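Local coordinates for beta-galactosidase (Streptococcus pneumoniae, PDB 4CU9), which hydrolyses beta-galactosides as a multimodular enzyme, this fragment being a calcium-holding module that probably binds carbohydrate, at residues I67-N71 with G72-E76; F86-S90 with G91-P95; F126-P129 with E130-E133. All coordinates share one frame; numbering follows the deposited sequence.

Interaction 1. Residues I67-N71 with G72-E76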
loop_
_atom_site.group_PDB
_atom_site.type_symbol
_atom_site.label_atom_id
_atom_site.label_comp_id
_atom_site.label_asym_id
_atom_site.label_seq_id
_atom_site.Cartn_x
_atom_site.Cartn_y
_atom_site.Cartn_z
ATOM N N ILE A 67 -5.439 -1.334 6.444
ATOM C CA ILE A 67 -6.691 -1.509 7.178
ATOM C C ILE A 67 -6.532 -0.994 8.623
ATOM O O ILE A 67 -5.680 -1.466 9.370
ATOM C CB ILE A 67 -7.064 -2.993 7.266
ATOM C CG1 ILE A 67 -7.250 -3.577 5.874
ATOM C CG2 ILE A 67 -8.343 -3.169 8.073
ATOM C CD1 ILE A 67 -7.107 -5.088 5.815
ATOM N N PHE A 68 -7.393 -0.071 9.011
ATOM C CA PHE A 68 -7.383 0.518 10.329
ATOM C C PHE A 68 -8.020 -0.425 11.347
ATOM O O PHE A 68 -9.142 -0.865 11.164
ATOM C CB PHE A 68 -8.109 1.872 10.311
ATOM C CG PHE A 68 -7.570 2.816 9.285
ATOM C CD1 PHE A 68 -6.201 2.980 9.145
ATOM C CD2 PHE A 68 -8.418 3.514 8.437
ATOM C CE1 PHE A 68 -5.686 3.822 8.171
ATOM C CE2 PHE A 68 -7.906 4.374 7.482
ATOM C CZ PHE A 68 -6.548 4.503 7.338
ATOM N N ARG A 69 -7.265 -0.732 12.394
ATOM C CA ARG A 69 -7.714 -1.612 13.478
ATOM C C ARG A 69 -7.244 -1.082 14.819
ATOM O O ARG A 69 -6.222 -0.418 14.917
ATOM C CB ARG A 69 -7.151 -3.005 13.303
ATOM C CG ARG A 69 -7.556 -3.638 11.982
ATOM C CD ARG A 69 -6.725 -4.848 11.657
ATOM N NE ARG A 69 -7.162 -6.025 12.385
ATOM C CZ ARG A 69 -6.565 -6.531 13.466
ATOM N NH1 ARG A 69 -5.510 -5.949 14.014
ATOM N NH2 ARG A 69 -7.042 -7.638 14.025
ATOM N N GLU A 70 -7.990 -1.412 15.853
ATOM C CA GLU A 70 -7.585 -1.084 17.211
ATOM C C GLU A 70 -8.095 -2.228 18.084
ATOM O O GLU A 70 -9.253 -2.654 17.921
ATOM C CB GLU A 70 -8.205 0.248 17.621
ATOM C CG GLU A 70 -7.742 0.795 18.966
ATOM C CD GLU A 70 -6.455 1.561 18.851
ATOM O OE1 GLU A 70 -5.415 0.910 18.611
ATOM O OE2 GLU A 70 -6.481 2.796 19.015
ATOM N N ASN A 71 -7.232 -2.716 18.983
ATOM C CA ASN A 71 -7.582 -3.785 19.918
ATOM C C ASN A 71 -8.233 -4.921 19.143
ATOM O O ASN A 71 -9.254 -5.486 19.574
ATOM C CB ASN A 71 -8.541 -3.272 21.013
ATOM C CG ASN A 71 -8.046 -2.005 21.715
ATOM O OD1 ASN A 71 -8.826 -1.104 22.038
ATOM N ND2 ASN A 71 -6.768 -1.920 21.921
ATOM N N GLY A 72 -7.667 -5.229 17.975
ATOM C CA GLY A 72 -8.090 -6.375 17.177
ATOM C C GLY A 72 -9.347 -6.230 16.339
ATOM O O GLY A 72 -9.801 -7.205 15.726
ATOM N N LYS A 73 -9.925 -5.034 16.267
ATOM C CA LYS A 73 -11.171 -4.868 15.515
ATOM C C LYS A 73 -11.001 -3.765 14.493
ATOM O O LYS A 73 -10.314 -2.784 14.748
ATOM C CB LYS A 73 -12.333 -4.575 16.468
ATOM C CG LYS A 73 -12.312 -5.557 17.646
ATOM C CD LYS A 73 -13.559 -5.550 18.511
ATOM C CE LYS A 73 -13.256 -5.043 19.907
ATOM N NZ LYS A 73 -12.998 -3.583 19.865
ATOM N N ILE A 74 -11.607 -3.950 13.332
ATOM C CA ILE A 74 -11.482 -2.977 12.286
ATOM C C ILE A 74 -12.314 -1.745 12.634
ATOM O O ILE A 74 -13.460 -1.867 13.061
ATOM C CB ILE A 74 -11.918 -3.559 10.944
ATOM C CG1 ILE A 74 -10.990 -4.716 10.567
ATOM C CG2 ILE A 74 -11.968 -2.461 9.894
ATOM C CD1 ILE A 74 -11.467 -5.537 9.392
ATOM N N VAL A 75 -11.728 -0.566 12.462
ATOM C CA VAL A 75 -12.406 0.662 12.853
ATOM C C VAL A 75 -12.409 1.674 11.724
ATOM O O VAL A 75 -11.533 1.660 10.842
ATOM C CB VAL A 75 -11.754 1.276 14.090
ATOM C CG1 VAL A 75 -11.902 0.352 15.290
ATOM C CG2 VAL A 75 -10.282 1.583 13.847
ATOM N N GLU A 76 -13.404 2.545 11.738
ATOM C CA GLU A 76 -13.379 3.675 10.839
ATOM C C GLU A 76 -12.489 4.775 11.404
ATOM O O GLU A 76 -12.540 5.084 12.585
ATOM C CB GLU A 76 -14.794 4.171 10.617
ATOM C CG GLU A 76 -14.891 5.243 9.565
ATOM C CD GLU A 76 -16.333 5.451 9.142
ATOM O OE1 GLU A 76 -16.830 4.696 8.260
ATOM O OE2 GLU A 76 -16.953 6.341 9.723
HETATM O O HOH W 1 -9.469 -7.731 12.438
HETATM O O HOH W 2 -11.412 -1.427 19.196
#
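Glu70 and Lys73 face each other as the last hydrogen-bonded pair of a tight antiparallel hairpin that joins strands 61-70 and 73-86 of the domain and whose two-residue connection, Asn71-Gly72, makes a type I' beta turn. Their backbones exchange two bonds, Glu70 N to Lys73 O at 2.9 Å and Lys73 N to Glu70 O at 3.0 Å. Positive phi at both turn residues (49° and 79°) suits the asparagine-glycine pair that classically builds this turn.

One step back, Arg69 and Ile74 form a non-hydrogen-bonded pair, with side chains on the face of the sheet that Ile67 also occupies. There Ile74 CG1 lies against Arg69 CG at 3.9 Å and against Ile67 CG2 at 4.0 Å, so this one methylene touches both the branched Ile67 side chain and the apolar stem of the arginine. A bend at chi3 (79°) turns the arginine tip back over the turn, where one face of the guanidinium covers the Gly72-Lys73 peptide. The contact is one of packing: Arg69 NH2 comes to 3.3 Å from Gly72 O, but the angle is too poor for a hydrogen bond. The polar edge is used otherwise: NE donates to a water in the guanidinium plane, and NH1 reaches the carbonyls of Glu14 and Ser16 in the N-terminal segment, tying that segment to the hairpin.

Farther from the turn, Val75 N donates to Phe68 O at 2.9 Å, and Val75 CG2 packs beside Phe68 CB.

On the face opposite Arg69, the Lys73 side chain runs past the turn, its CG 3.6 Å from Asn71 O. Bends at its third and fourth torsions bring NZ to a water at 2.8 Å, which donates in turn to Glu70 O, giving that carbonyl a second donor besides Lys73 N.

Interaction 2. Residues F86-S90 with G91-P95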
loop_
_atom_site.group_PDB
_atom_site.type_symbol
_atom_site.label_atom_id
_atom_site.label_comp_id
_atom_site.label_asym_id
_atom_site.label_seq_id
_atom_site.Cartn_x
_atom_site.Cartn_y
_atom_site.Cartn_z
ATOM N N PHE A 86 9.412 5.480 -0.555
ATOM C CA PHE A 86 9.724 4.522 -1.595
ATOM C C PHE A 86 11.175 4.110 -1.556
ATOM O O PHE A 86 12.039 4.853 -1.057
ATOM C CB PHE A 86 9.376 5.096 -2.972
ATOM C CG PHE A 86 7.907 5.315 -3.162
ATOM C CD1 PHE A 86 7.070 4.240 -3.380
ATOM C CD2 PHE A 86 7.362 6.582 -3.161
ATOM C CE1 PHE A 86 5.720 4.412 -3.547
ATOM C CE2 PHE A 86 6.030 6.768 -3.356
ATOM C CZ PHE A 86 5.210 5.685 -3.570
ATOM N N PHE A 87 11.442 2.946 -2.153
ATOM C CA PHE A 87 12.777 2.393 -2.226
ATOM C C PHE A 87 13.056 2.088 -3.678
ATOM O O PHE A 87 12.127 1.911 -4.453
ATOM C CB PHE A 87 12.844 1.095 -1.437
ATOM C CG PHE A 87 14.116 0.297 -1.638
ATOM C CD1 PHE A 87 15.245 0.587 -0.905
ATOM C CD2 PHE A 87 14.150 -0.783 -2.510
ATOM C CE1 PHE A 87 16.406 -0.156 -1.057
ATOM C CE2 PHE A 87 15.287 -1.554 -2.644
ATOM C CZ PHE A 87 16.424 -1.234 -1.923
ATOM N N ALA A 88 14.336 2.057 -4.039
ATOM C CA ALA A 88 14.720 1.605 -5.381
ATOM C C ALA A 88 15.995 0.807 -5.338
ATOM O O ALA A 88 16.860 1.054 -4.513
ATOM C CB ALA A 88 14.889 2.801 -6.300
ATOM N N ASP A 89 16.102 -0.116 -6.286
ATOM C CA ASP A 89 17.306 -0.898 -6.529
ATOM C C ASP A 89 17.215 -1.383 -7.976
ATOM O O ASP A 89 16.475 -0.781 -8.777
ATOM C CB ASP A 89 17.453 -2.032 -5.498
ATOM C CG ASP A 89 16.393 -3.102 -5.618
ATOM O OD1 ASP A 89 15.480 -2.990 -6.472
ATOM O OD2 ASP A 89 16.501 -4.094 -4.848
ATOM N N SER A 90 17.931 -2.452 -8.334
ATOM C CA SER A 90 17.952 -2.872 -9.756
ATOM C C SER A 90 16.577 -3.268 -10.277
ATOM O O SER A 90 16.261 -2.972 -11.411
ATOM C CB SER A 90 18.928 -4.024 -10.012
ATOM O OG SER A 90 18.637 -5.085 -9.123
ATOM N N GLY A 91 15.751 -3.870 -9.430
ATOM C CA GLY A 91 14.477 -4.410 -9.853
ATOM C C GLY A 91 13.265 -3.524 -9.560
ATOM O O GLY A 91 12.181 -3.714 -10.166
ATOM N N THR A 92 13.424 -2.583 -8.630
ATOM C CA THR A 92 12.292 -1.863 -8.072
ATOM C C THR A 92 12.498 -0.362 -8.013
ATOM O O THR A 92 13.645 0.126 -8.131
ATOM C CB THR A 92 11.929 -2.374 -6.677
ATOM O OG1 THR A 92 12.994 -2.135 -5.759
ATOM C CG2 THR A 92 11.564 -3.869 -6.721
ATOM N N ASP A 93 11.383 0.367 -7.827
ATOM C CA ASP A 93 11.413 1.803 -7.727
ATOM C C ASP A 93 10.100 2.317 -7.170
ATOM O O ASP A 93 9.137 1.539 -6.976
ATOM C CB ASP A 93 11.672 2.426 -9.107
ATOM C CG ASP A 93 12.245 3.870 -9.055
ATOM O OD1 ASP A 93 12.339 4.508 -7.997
ATOM O OD2 ASP A 93 12.623 4.352 -10.117
ATOM N N ALA A 94 10.075 3.632 -6.951
ATOM C CA ALA A 94 8.834 4.383 -6.836
ATOM C C ALA A 94 8.011 4.120 -8.108
ATOM O O ALA A 94 8.554 3.737 -9.139
ATOM C CB ALA A 94 9.107 5.884 -6.697
ATOM N N PRO A 95 6.685 4.333 -8.039
ATOM C CA PRO A 95 5.859 4.057 -9.190
ATOM C C PRO A 95 5.833 5.242 -10.162
ATOM O O PRO A 95 6.210 6.361 -9.783
ATOM C CB PRO A 95 4.464 3.885 -8.577
ATOM C CG PRO A 95 4.496 4.734 -7.318
ATOM C CD PRO A 95 5.894 4.635 -6.831
#
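Asp89 OD1 collects the polar contacts of this chain reversal. Thr92 OG1 donates to it at 2.7 Å and Gly91 N at 3.1 Å, the two arriving from opposite faces of the carboxylate plane; Thr92 N adds a weak bond. With chi1 at 67°, the Asp89 carboxylate sits between its own backbone N and carbonyl carbon and so folds inward over the turn. The backbone contributes one further bond, Asp89 N to Thr92 O. Beside this cluster lies the ring of Phe87, with Thr92 OG1 at its edge, 3.7 Å from CD2, and Asp89 OD2 also near the ring plane.

At the open end of the reversal the contact becomes apolar. Pro95 CD sits over one face of the Phe86 ring, 3.3 Å from CE1, a CH-pi contact in which the two side chains cross at about a right angle. Ala94 CB approaches the same ring off-centre, 4.2 Å from its centroid. Between the two ends, Asp93 OD1 accepts Ala94 N.

Farther out, Asp93 OD2 forms a salt bridge with Lys168, and Met165 lies against both Phe86 and Pro95. Phe87 packs on Ala175 and Ile177 of strand 173-182, and Ile177 belongs to the calcium site, with the ion about 10 Å from the Phe87 side chain. Asp89 OD2 makes a long, weak ion pair with Arg48. The Asp89 OD1 to Gly91 N bond is that of an Asx turn, here at the reversal between strand 73-86 and the short, weakly bonded strand 92-93 of this galactose-binding-like domain.

Interaction 3. Residues F126-P129 with E130-E133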
loop_
_atom_site.group_PDB
_atom_site.type_symbol
_atom_site.label_atom_id
_atom_site.label_comp_id
_atom_site.label_asym_id
_atom_site.label_seq_id
_atom_site.Cartn_x
_atom_site.Cartn_y
_atom_site.Cartn_z
ATOM N N PHE A 126 -11.659 -6.546 -1.474
ATOM C CA PHE A 126 -10.558 -5.696 -1.859
ATOM C C PHE A 126 -10.190 -5.889 -3.326
ATOM O O PHE A 126 -9.701 -4.960 -3.959
ATOM C CB PHE A 126 -9.319 -5.927 -0.991
ATOM C CG PHE A 126 -9.370 -5.243 0.334
ATOM C CD1 PHE A 126 -10.548 -4.700 0.853
ATOM C CD2 PHE A 126 -8.232 -5.149 1.069
ATOM C CE1 PHE A 126 -10.537 -4.054 2.083
ATOM C CE2 PHE A 126 -8.215 -4.543 2.302
ATOM C CZ PHE A 126 -9.356 -3.964 2.802
ATOM N N ASN A 127 -10.513 -7.039 -3.891
ATOM C CA ASN A 127 -10.124 -7.338 -5.229
ATOM C C ASN A 127 -11.094 -6.822 -6.297
ATOM O O ASN A 127 -10.812 -6.939 -7.488
ATOM C CB ASN A 127 -9.883 -8.842 -5.362
ATOM C CG ASN A 127 -9.047 -9.202 -6.565
ATOM O OD1 ASN A 127 -8.076 -8.530 -6.883
ATOM N ND2 ASN A 127 -9.423 -10.276 -7.249
ATOM N N ASN A 128 -12.177 -6.172 -5.886
ATOM C CA ASN A 128 -13.126 -5.620 -6.800
ATOM C C ASN A 128 -12.893 -4.109 -6.920
ATOM O O ASN A 128 -13.089 -3.391 -5.952
ATOM C CB ASN A 128 -14.546 -5.902 -6.299
ATOM C CG ASN A 128 -15.621 -5.252 -7.191
ATOM O OD1 ASN A 128 -15.314 -4.565 -8.148
ATOM N ND2 ASN A 128 -16.857 -5.463 -6.848
ATOM N N PRO A 129 -12.467 -3.621 -8.099
ATOM C CA PRO A 129 -12.106 -2.209 -8.231
ATOM C C PRO A 129 -13.240 -1.239 -7.888
ATOM O O PRO A 129 -12.973 -0.077 -7.538
ATOM C CB PRO A 129 -11.804 -2.057 -9.732
ATOM C CG PRO A 129 -11.544 -3.426 -10.222
ATOM C CD PRO A 129 -12.297 -4.363 -9.367
ATOM N N GLU A 130 -14.484 -1.674 -8.026
ATOM C CA GLU A 130 -15.632 -0.766 -7.744
ATOM C C GLU A 130 -15.776 -0.485 -6.242
ATOM O O GLU A 130 -16.516 0.372 -5.847
ATOM C CB GLU A 130 -16.943 -1.357 -8.261
ATOM C CG GLU A 130 -17.031 -1.360 -9.785
ATOM C CD GLU A 130 -16.970 0.040 -10.385
ATOM O OE1 GLU A 130 -17.778 0.894 -9.962
ATOM O OE2 GLU A 130 -16.100 0.284 -11.254
ATOM N N ASN A 131 -15.035 -1.205 -5.413
ATOM C CA ASN A 131 -15.058 -0.988 -3.955
ATOM C C ASN A 131 -14.027 0.028 -3.470
ATOM O O ASN A 131 -13.815 0.171 -2.251
ATOM C CB ASN A 131 -14.849 -2.319 -3.251
ATOM C CG ASN A 131 -16.056 -3.241 -3.373
ATOM O OD1 ASN A 131 -17.163 -2.776 -3.597
ATOM N ND2 ASN A 131 -15.836 -4.563 -3.235
ATOM N N TRP A 132 -13.442 0.775 -4.410
ATOM C CA TRP A 132 -12.397 1.744 -4.091
ATOM C C TRP A 132 -12.758 3.042 -4.840
ATOM O O TRP A 132 -13.051 3.007 -6.045
ATOM C CB TRP A 132 -11.031 1.240 -4.514
ATOM C CG TRP A 132 -10.601 0.001 -3.745
ATOM C CD1 TRP A 132 -10.711 -1.272 -4.154
ATOM C CD2 TRP A 132 -10.012 -0.043 -2.455
ATOM N NE1 TRP A 132 -10.213 -2.148 -3.208
ATOM C CE2 TRP A 132 -9.801 -1.413 -2.131
ATOM C CE3 TRP A 132 -9.640 0.930 -1.524
ATOM C CZ2 TRP A 132 -9.223 -1.797 -0.949
ATOM C CZ3 TRP A 132 -9.088 0.539 -0.357
ATOM C CH2 TRP A 132 -8.880 -0.799 -0.062
ATOM N N GLU A 133 -12.691 4.145 -4.117
ATOM C CA GLU A 133 -12.979 5.488 -4.661
ATOM C C GLU A 133 -11.723 6.364 -4.604
ATOM O O GLU A 133 -11.109 6.525 -3.537
ATOM C CB GLU A 133 -14.132 6.103 -3.859
ATOM C CG GLU A 133 -14.498 7.541 -4.215
ATOM C CD GLU A 133 -15.392 7.678 -5.412
ATOM O OE1 GLU A 133 -15.527 6.704 -6.201
ATOM O OE2 GLU A 133 -15.974 8.784 -5.567
HETATM O O HOH W 3 -17.583 -6.785 -3.719
HETATM O O HOH W 4 -12.549 2.201 -8.620
#
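Phe126 O accepts the indole N-H of Trp132, with NE1 3.0 Å away and the N-H pointing nearly straight at it. The bond spans two overlapping tight turns that lead from a 3-10 segment into strand 132-139. Asn128 opens them with an Asx turn: its OD1 takes Glu130 N at 3.0 Å, from above the amide plane, while its backbone O takes Asn131 N at 3.0 Å. A second turn, one residue on, overlaps the first, Trp132 N donating to Pro129 O at 3.3 Å.

Chi1 of 176° places the Asn128 amide anti to its own backbone N, where OD1 can reach forward to Glu130. The Asn131 side chain crosses that of Asn128 at about a right angle, with the two amide planes 51° apart; Asn131 ND2 donates to Pro125 O and to a water 2.9 Å away.

Inside the fold the indole presents its edge to the Phe126 ring, the planes at 65°, an edge-to-face pair. Tyr103 meets both rings, and Arg162 makes a cation-pi contact with the indole. The leading atom of that edge is Trp132 CZ2, which stands over one face of the phenyl ring, displaced toward its rim and 3.7 Å from Phe126 CD1.

In the fold
All three interactions are local turns of the chain that reach the same mixed beta-sheet; the first two reverse its direction, and all are partly buried. Interactions 1 and 2 lie on opposite sides of the chain's centre, about 30 Å apart between centres, yet strand 73-86 runs from the hairpin of the first to the beginning of the second. Interactions 1 and 3 touch directly: Ile67 CD1 packs on Phe126 CE2 at 3.7 Å. Their chemistry differs. Interaction 1 relies on paired backbone bonds and an aliphatic face, with its turn exposed. Interaction 2 gathers donors on one carboxylate and buries a proline against a phenylalanine ring. Interaction 3 sends a buried aromatic pair inward from a solvent-facing turn.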